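Local coordinates for putative uncharacterized protein (Ustilago maydis, PDB 4GNX) that is probably the smallest subunit of replication protein A, the trimeric complex that binds single-stranded DNA during replication and repair, at residues N9-I23 against L36-A48. Sequence-based numbering, arbitrary orientation.
Sequences NSSMLGQYVGQTVRI and LMQTSDLGNVEIA
Ser-10 and Asp-41 meet where the turn between strands 34-39 and 44-48 faces the short coiled segment that follows strand 7-8. Asp-41 can be followed outward from its backbone. Its CB touches CB of Asn-9 at 3.4 Å; beyond it, the carboxylate stacks on the Asn-9 amide, the two planes 21° apart. OD1 then accepts a hydrogen bond from OG of Ser-10, 2.5 Å away, on the anti side and 19° out of the carboxylate plane, while OD2 stays over the amide. Ser-10 can deliver this bond because its OG sits between the backbone N and the carbonyl carbon (chi1 56°). Its CB rests 3.6 Å from CG2 of Val-45. The setting is the OB fold, a curled beta barrel, and the contact joins the 39-42 turn of the hairpin 34-39/44-48 to the connection that leads from strand 7-8 to strand 20-31. Thr-39, opening the type I turn, has two roles: its OG1 and N reach O of Gly-43 from opposite faces of the carbonyl, and its CG2 lies 3.6 Å from CD1 of Ile-23. Deeper in the barrel, CG1 of Ile-23 packs on SD of Met-37 at 4.2 Å, and Phe-74 of strand 73-81 touches Leu-13, Ile-23 and Val-45 alike.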
ATOM      1  N   ASN A   9     -10.056  21.932   5.350  1.00 39.62           N
ATOM      2  CA  ASN A   9      -9.503  22.813   4.360  1.00 40.25           C
ATOM      3  C   ASN A   9     -10.325  24.102   4.360  1.00 42.07           C
ATOM      4  O   ASN A   9     -11.231  24.255   5.187  1.00 41.92           O
ATOM      5  CB  ASN A   9      -9.438  22.123   2.988  1.00 42.88           C
ATOM      6  CG  ASN A   9     -10.792  21.603   2.492  1.00 45.71           C
ATOM      7  OD1 ASN A   9     -10.847  20.547   1.866  1.00 45.55           O
ATOM      8  ND2 ASN A   9     -11.871  22.359   2.715  1.00 46.90           N
ATOM      9  N   SER A  10     -10.013  25.029   3.456  1.00 43.31           N
ATOM     10  CA  SER A  10     -10.605  26.358   3.509  1.00 45.00           C
ATOM     11  C   SER A  10     -12.120  26.352   3.215  1.00 47.44           C
ATOM     12  O   SER A  10     -12.866  27.229   3.675  1.00 49.15           O
ATOM     13  CB  SER A  10      -9.865  27.306   2.562  1.00 47.95           C
ATOM     14  OG  SER A  10      -9.837  26.825   1.225  1.00 50.95           O
ATOM     15  N   SER A  11     -12.579  25.351   2.473  1.00 46.51           N
ATOM     16  CA  SER A  11     -13.954  25.332   2.043  1.00 47.87           C
ATOM     17  C   SER A  11     -14.867  24.846   3.154  1.00 45.49           C
ATOM     18  O   SER A  11     -16.065  25.040   3.100  1.00 50.05           O
ATOM     19  CB  SER A  11     -14.114  24.472   0.803  1.00 50.13           C
ATOM     20  OG  SER A  11     -14.557  23.196   1.189  1.00 51.26           O
ATOM     21  N   MET A  12     -14.297  24.226   4.167  1.00 41.10           N
ATOM     22  CA  MET A  12     -15.075  23.741   5.290  1.00 40.65           C
ATOM     23  C   MET A  12     -15.238  24.776   6.398  1.00 40.69           C
ATOM     24  O   MET A  12     -15.961  24.553   7.358  1.00 40.65           O
ATOM     25  CB  MET A  12     -14.462  22.463   5.840  1.00 38.88           C
ATOM     26  CG  MET A  12     -14.539  21.319   4.844  1.00 41.92           C
ATOM     27  SD  MET A  12     -13.548  19.857   5.228  1.00 43.28           S
ATOM     28  CE  MET A  12     -14.327  19.245   6.727  1.00 40.25           C
ATOM     29  N   LEU A  13     -14.586  25.921   6.267  1.00 41.82           N
ATOM     30  CA  LEU A  13     -14.685  26.945   7.305  1.00 43.19           C
ATOM     31  C   LEU A  13     -16.120  27.264   7.695  1.00 45.17           C
ATOM     32  O   LEU A  13     -16.439  27.234   8.872  1.00 46.00           O
ATOM     33  CB  LEU A  13     -13.966  28.227   6.897  1.00 45.83           C
ATOM     34  CG  LEU A  13     -12.456  28.064   6.736  1.00 44.86           C
ATOM     35  CD1 LEU A  13     -11.921  29.288   6.037  1.00 48.74           C
ATOM     36  CD2 LEU A  13     -11.740  27.860   8.057  1.00 42.34           C
ATOM     37  N   GLY A  14     -16.978  27.535   6.712  1.00 46.77           N
ATOM     38  CA  GLY A  14     -18.389  27.818   6.959  1.00 49.14           C
ATOM     39  C   GLY A  14     -19.074  26.869   7.930  1.00 48.60           C
ATOM     40  O   GLY A  14     -19.929  27.288   8.709  1.00 51.72           O
ATOM     41  N   GLN A  15     -18.682  25.596   7.906  1.00 45.20           N
ATOM     42  CA  GLN A  15     -19.303  24.578   8.762  1.00 44.82           C
ATOM     43  C   GLN A  15     -18.845  24.612  10.224  1.00 41.68           C
ATOM     44  O   GLN A  15     -19.334  23.833  11.054  1.00 41.69           O
ATOM     45  CB  GLN A  15     -19.046  23.174   8.212  1.00 44.80           C
ATOM     46  CG  GLN A  15     -19.367  22.986   6.740  1.00 49.03           C
ATOM     47  CD  GLN A  15     -18.684  21.754   6.152  1.00 49.16           C
ATOM     48  OE1 GLN A  15     -18.691  20.673   6.749  1.00 48.73           O
ATOM     49  NE2 GLN A  15     -18.087  21.915   4.970  1.00 50.65           N
ATOM     50  N   TYR A  16     -17.881  25.474  10.535  1.00 38.84           N
ATOM     51  CA  TYR A  16     -17.367  25.533  11.897  1.00 36.88           C
ATOM     52  C   TYR A  16     -17.264  26.953  12.473  1.00 38.20           C
ATOM     53  O   TYR A  16     -16.374  27.251  13.254  1.00 37.61           O
ATOM     54  CB  TYR A  16     -16.033  24.784  12.017  1.00 32.72           C
ATOM     55  CG  TYR A  16     -16.094  23.312  11.635  1.00 31.23           C
ATOM     56  CD1 TYR A  16     -15.828  22.902  10.334  1.00 30.36           C
ATOM     57  CD2 TYR A  16     -16.406  22.336  12.579  1.00 30.89           C
ATOM     58  CE1 TYR A  16     -15.891  21.568   9.981  1.00 29.37           C
ATOM     59  CE2 TYR A  16     -16.469  21.006  12.241  1.00 29.77           C
ATOM     60  CZ  TYR A  16     -16.205  20.629  10.944  1.00 29.26           C
ATOM     61  OH  TYR A  16     -16.251  19.294  10.598  1.00 28.86           O
ATOM     62  N   VAL A  17     -18.172  27.840  12.120  1.00 40.69           N
ATOM     63  CA  VAL A  17     -18.087  29.149  12.730  1.00 42.90           C
ATOM     64  C   VAL A  17     -18.189  29.029  14.261  1.00 44.04           C
ATOM     65  O   VAL A  17     -19.077  28.349  14.792  1.00 45.62           O
ATOM     66  CB  VAL A  17     -19.106  30.133  12.134  1.00 46.57           C
ATOM     67  CG1 VAL A  17     -19.066  31.438  12.885  1.00 49.35           C
ATOM     68  CG2 VAL A  17     -18.797  30.366  10.665  1.00 45.63           C
ATOM     69  N   GLY A  18     -17.237  29.650  14.950  1.00 43.54           N
ATOM     70  CA  GLY A  18     -17.161  29.607  16.406  1.00 45.41           C
ATOM     71  C   GLY A  18     -16.543  28.347  16.994  1.00 43.81           C
ATOM     72  O   GLY A  18     -16.556  28.151  18.205  1.00 45.84           O
ATOM     73  N   GLN A  19     -15.996  27.488  16.153  1.00 40.87           N
ATOM     74  CA  GLN A  19     -15.448  26.229  16.630  1.00 39.85           C
ATOM     75  C   GLN A  19     -13.960  26.135  16.372  1.00 36.81           C
ATOM     76  O   GLN A  19     -13.413  26.817  15.500  1.00 35.74           O
ATOM     77  CB  GLN A  19     -16.137  25.049  15.965  1.00 40.48           C
ATOM     78  CG  GLN A  19     -17.642  25.052  16.056  1.00 44.53           C
ATOM     79  CD  GLN A  19     -18.111  24.247  17.227  1.00 48.52           C
ATOM     80  OE1 GLN A  19     -18.220  24.759  18.354  1.00 53.15           O
ATOM     81  NE2 GLN A  19     -18.405  22.973  16.977  1.00 47.97           N
ATOM     82  N   THR A  20     -13.313  25.280  17.144  1.00 36.44           N
ATOM     83  CA  THR A  20     -11.885  25.128  17.064  1.00 35.04           C
ATOM     84  C   THR A  20     -11.573  24.116  16.007  1.00 32.95           C
ATOM     85  O   THR A  20     -12.028  22.982  16.096  1.00 34.08           O
ATOM     86  CB  THR A  20     -11.330  24.644  18.394  1.00 35.97           C
ATOM     87  OG1 THR A  20     -11.490  25.692  19.353  1.00 38.62           O
ATOM     88  CG2 THR A  20      -9.869  24.323  18.257  1.00 34.53           C
ATOM     89  N   VAL A  21     -10.817  24.521  15.001  1.00 30.97           N
ATOM     90  CA  VAL A  21     -10.420  23.576  13.979  1.00 29.82           C
ATOM     91  C   VAL A  21      -8.905  23.385  13.909  1.00 29.97           C
ATOM     92  O   VAL A  21      -8.128  24.006  14.663  1.00 31.50           O
ATOM     93  CB  VAL A  21     -10.931  24.000  12.599  1.00 29.38           C
ATOM     94  CG1 VAL A  21     -12.453  24.094  12.588  1.00 30.31           C
ATOM     95  CG2 VAL A  21     -10.272  25.301  12.176  1.00 29.41           C
ATOM     96  N   ARG A  22      -8.492  22.529  12.986  1.00 28.51           N
ATOM     97  CA  ARG A  22      -7.091  22.291  12.735  1.00 27.81           C
ATOM     98  C   ARG A  22      -6.903  22.379  11.240  1.00 26.75           C
ATOM     99  O   ARG A  22      -7.687  21.812  10.493  1.00 27.17           O
ATOM    100  CB  ARG A  22      -6.733  20.913  13.236  1.00 27.90           C
ATOM    101  CG  ARG A  22      -5.255  20.607  13.195  1.00 29.90           C
ATOM    102  CD  ARG A  22      -4.915  19.532  14.229  1.00 31.46           C
ATOM    103  NE  ARG A  22      -4.860  20.099  15.575  1.00 32.42           N
ATOM    104  CZ  ARG A  22      -4.811  19.380  16.686  1.00 34.02           C
ATOM    105  NH1 ARG A  22      -4.809  18.064  16.610  1.00 34.27           N
ATOM    106  NH2 ARG A  22      -4.774  19.976  17.875  1.00 36.60           N
ATOM    107  N   ILE A  23      -5.886  23.104  10.793  1.00 26.82           N
ATOM    108  CA  ILE A  23      -5.686  23.316   9.350  1.00 26.70           C
ATOM    109  C   ILE A  23      -4.199  23.406   8.987  1.00 27.04           C
ATOM    110  O   ILE A  23      -3.403  23.998   9.740  1.00 28.77           O
ATOM    111  CB  ILE A  23      -6.505  24.522   8.819  1.00 27.57           C
ATOM    112  CG1 ILE A  23      -6.180  24.804   7.367  1.00 29.87           C
ATOM    113  CG2 ILE A  23      -6.186  25.788   9.573  1.00 28.92           C
ATOM    114  CD1 ILE A  23      -7.333  25.400   6.584  1.00 31.78           C
ATOM    115  N   LEU A  36      -0.841  34.558   5.974  1.00 51.55           N
ATOM    116  CA  LEU A  36      -1.611  34.056   4.849  1.00 52.88           C
ATOM    117  C   LEU A  36      -1.159  32.648   4.468  1.00 53.48           C
ATOM    118  O   LEU A  36       0.019  32.403   4.171  1.00 55.23           O
ATOM    119  CB  LEU A  36      -1.565  34.997   3.652  1.00 56.42           C
ATOM    120  CG  LEU A  36      -2.704  34.781   2.647  1.00 57.34           C
ATOM    121  CD1 LEU A  36      -4.069  34.910   3.306  1.00 56.07           C
ATOM    122  CD2 LEU A  36      -2.583  35.768   1.501  1.00 62.02           C
ATOM    123  N   MET A  37      -2.121  31.731   4.473  1.00 51.82           N
ATOM    124  CA  MET A  37      -1.852  30.323   4.276  1.00 49.31           C
ATOM    125  C   MET A  37      -2.596  29.738   3.065  1.00 48.79           C
ATOM    126  O   MET A  37      -3.774  30.037   2.841  1.00 47.93           O
ATOM    127  CB  MET A  37      -2.263  29.597   5.539  1.00 47.88           C
ATOM    128  CG  MET A  37      -1.954  28.123   5.523  1.00 49.96           C
ATOM    129  SD  MET A  37      -2.762  27.242   6.866  1.00 52.82           S
ATOM    130  CE  MET A  37      -1.928  27.991   8.269  1.00 51.48           C
ATOM    131  N   GLN A  38      -1.896  28.911   2.285  1.00 48.89           N
ATOM    132  CA  GLN A  38      -2.522  28.126   1.226  1.00 49.01           C
ATOM    133  C   GLN A  38      -2.854  26.712   1.731  1.00 45.29           C
ATOM    134  O   GLN A  38      -2.006  26.041   2.302  1.00 43.09           O
ATOM    135  CB  GLN A  38      -1.634  28.100  -0.025  1.00 52.88           C
ATOM    136  CG  GLN A  38      -2.046  27.077  -1.071  1.00 55.70           C
ATOM    137  CD  GLN A  38      -1.649  27.462  -2.478  1.00 62.41           C
ATOM    138  OE1 GLN A  38      -0.669  28.181  -2.689  1.00 67.09           O
ATOM    139  NE2 GLN A  38      -2.413  26.989  -3.455  1.00 64.38           N
ATOM    140  N   THR A  39      -4.096  26.285   1.506  1.00 45.52           N
ATOM    141  CA  THR A  39      -4.591  24.991   1.952  1.00 44.95           C
ATOM    142  C   THR A  39      -4.527  23.930   0.854  1.00 47.25           C
ATOM    143  O   THR A  39      -4.446  24.275  -0.318  1.00 50.51           O
ATOM    144  CB  THR A  39      -6.051  25.080   2.421  1.00 43.90           C
ATOM    145  OG1 THR A  39      -6.267  26.317   3.073  1.00 43.51           O
ATOM    146  CG2 THR A  39      -6.291  24.035   3.447  1.00 46.46           C
ATOM    147  N   SER A  40      -4.573  22.650   1.250  1.00 45.53           N
ATOM    148  CA  SER A  40      -4.730  21.518   0.334  1.00 47.68           C
ATOM    149  C   SER A  40      -5.877  21.750  -0.628  1.00 51.63           C
ATOM    150  O   SER A  40      -5.867  21.287  -1.761  1.00 55.86           O
ATOM    151  CB  SER A  40      -5.001  20.246   1.130  1.00 46.09           C
ATOM    152  OG  SER A  40      -6.157  20.377   1.941  1.00 45.05           O
ATOM    153  N   ASP A  41      -6.871  22.465  -0.125  1.00 52.63           N
ATOM    154  CA  ASP A  41      -8.019  22.951  -0.853  1.00 55.81           C
ATOM    155  C   ASP A  41      -7.645  23.795  -2.065  1.00 57.64           C
ATOM    156  O   ASP A  41      -8.452  23.970  -2.976  1.00 61.78           O
ATOM    157  CB  ASP A  41      -8.785  23.848   0.114  1.00 60.28           C
ATOM    158  CG  ASP A  41     -10.266  23.824  -0.120  1.00 68.14           C
ATOM    159  OD1 ASP A  41     -10.886  24.900  -0.060  1.00 78.71           O
ATOM    160  OD2 ASP A  41     -10.821  22.737  -0.364  1.00 69.61           O
ATOM    161  N   LEU A  42      -6.423  24.325  -2.053  1.00 55.80           N
ATOM    162  CA  LEU A  42      -5.945  25.384  -2.961  1.00 58.03           C
ATOM    163  C   LEU A  42      -6.465  26.764  -2.632  1.00 57.96           C
ATOM    164  O   LEU A  42      -6.127  27.732  -3.306  1.00 60.44           O
ATOM    165  CB  LEU A  42      -6.194  25.072  -4.429  1.00 62.59           C
ATOM    166  CG  LEU A  42      -5.215  24.069  -5.035  1.00 64.77           C
ATOM    167  CD1 LEU A  42      -5.349  24.084  -6.549  1.00 70.27           C
ATOM    168  CD2 LEU A  42      -3.779  24.346  -4.606  1.00 63.95           C
ATOM    169  N   GLY A  43      -7.266  26.855  -1.578  1.00 55.23           N
ATOM    170  CA  GLY A  43      -7.769  28.139  -1.110  1.00 54.95           C
ATOM    171  C   GLY A  43      -6.933  28.765  -0.015  1.00 51.50           C
ATOM    172  O   GLY A  43      -6.298  28.076   0.752  1.00 47.77           O
ATOM    173  N   ASN A  44      -6.943  30.090   0.047  1.00 54.92           N
ATOM    174  CA  ASN A  44      -6.124  30.826   1.000  1.00 53.68           C
ATOM    175  C   ASN A  44      -6.942  31.196   2.221  1.00 52.28           C
ATOM    176  O   ASN A  44      -8.167  31.236   2.140  1.00 52.83           O
ATOM    177  CB  ASN A  44      -5.504  32.052   0.331  1.00 57.33           C
ATOM    178  CG  ASN A  44      -4.356  31.699  -0.620  1.00 59.76           C
ATOM    179  OD1 ASN A  44      -3.866  32.552  -1.338  1.00 63.63           O
ATOM    180  ND2 ASN A  44      -3.923  30.443  -0.618  1.00 59.58           N
ATOM    181  N   VAL A  45      -6.269  31.416   3.353  1.00 51.36           N
ATOM    182  CA  VAL A  45      -6.915  31.591   4.663  1.00 50.97           C
ATOM    183  C   VAL A  45      -6.111  32.597   5.482  1.00 53.22           C
ATOM    184  O   VAL A  45      -4.877  32.493   5.564  1.00 53.57           O
ATOM    185  CB  VAL A  45      -6.995  30.264   5.466  1.00 47.54           C
ATOM    186  CG1 VAL A  45      -7.590  30.491   6.845  1.00 48.21           C
ATOM    187  CG2 VAL A  45      -7.847  29.245   4.750  1.00 47.08           C
ATOM    188  N   GLU A  46      -6.813  33.553   6.099  1.00 54.37           N
ATOM    189  CA  GLU A  46      -6.176  34.602   6.893  1.00 55.18           C
ATOM    190  C   GLU A  46      -6.135  34.142   8.348  1.00 53.28           C
ATOM    191  O   GLU A  46      -7.179  33.855   8.931  1.00 55.76           O
ATOM    192  CB  GLU A  46      -6.992  35.877   6.769  1.00 59.20           C
ATOM    193  CG  GLU A  46      -6.243  37.092   6.245  1.00 63.57           C
ATOM    194  CD  GLU A  46      -7.176  38.269   5.948  1.00 68.38           C
ATOM    195  OE1 GLU A  46      -8.164  38.466   6.692  1.00 69.07           O
ATOM    196  OE2 GLU A  46      -6.929  39.009   4.968  1.00 72.25           O
ATOM    197  N   ILE A  47      -4.943  34.043   8.935  1.00 50.11           N
ATOM    198  CA  ILE A  47      -4.823  33.606  10.336  1.00 46.37           C
ATOM    199  C   ILE A  47      -4.256  34.710  11.235  1.00 45.89           C
ATOM    200  O   ILE A  47      -3.231  35.311  10.925  1.00 46.63           O
ATOM    201  CB  ILE A  47      -3.934  32.353  10.485  1.00 45.26           C
ATOM    202  CG1 ILE A  47      -4.141  31.378   9.315  1.00 44.49           C
ATOM    203  CG2 ILE A  47      -4.167  31.693  11.844  1.00 44.15           C
ATOM    204  CD1 ILE A  47      -4.680  30.019   9.710  1.00 42.13           C
ATOM    205  N   ALA A  48      -4.938  34.977  12.341  1.00 45.32           N
ATOM    206  CA  ALA A  48      -4.493  35.966  13.305  1.00 46.76           C
ATOM    207  C   ALA A  48      -3.619  35.240  14.298  1.00 46.91           C
ATOM    208  O   ALA A  48      -4.064  34.322  14.993  1.00 46.68           O
ATOM    209  CB  ALA A  48      -5.670  36.640  13.994  1.00 46.95           C
TER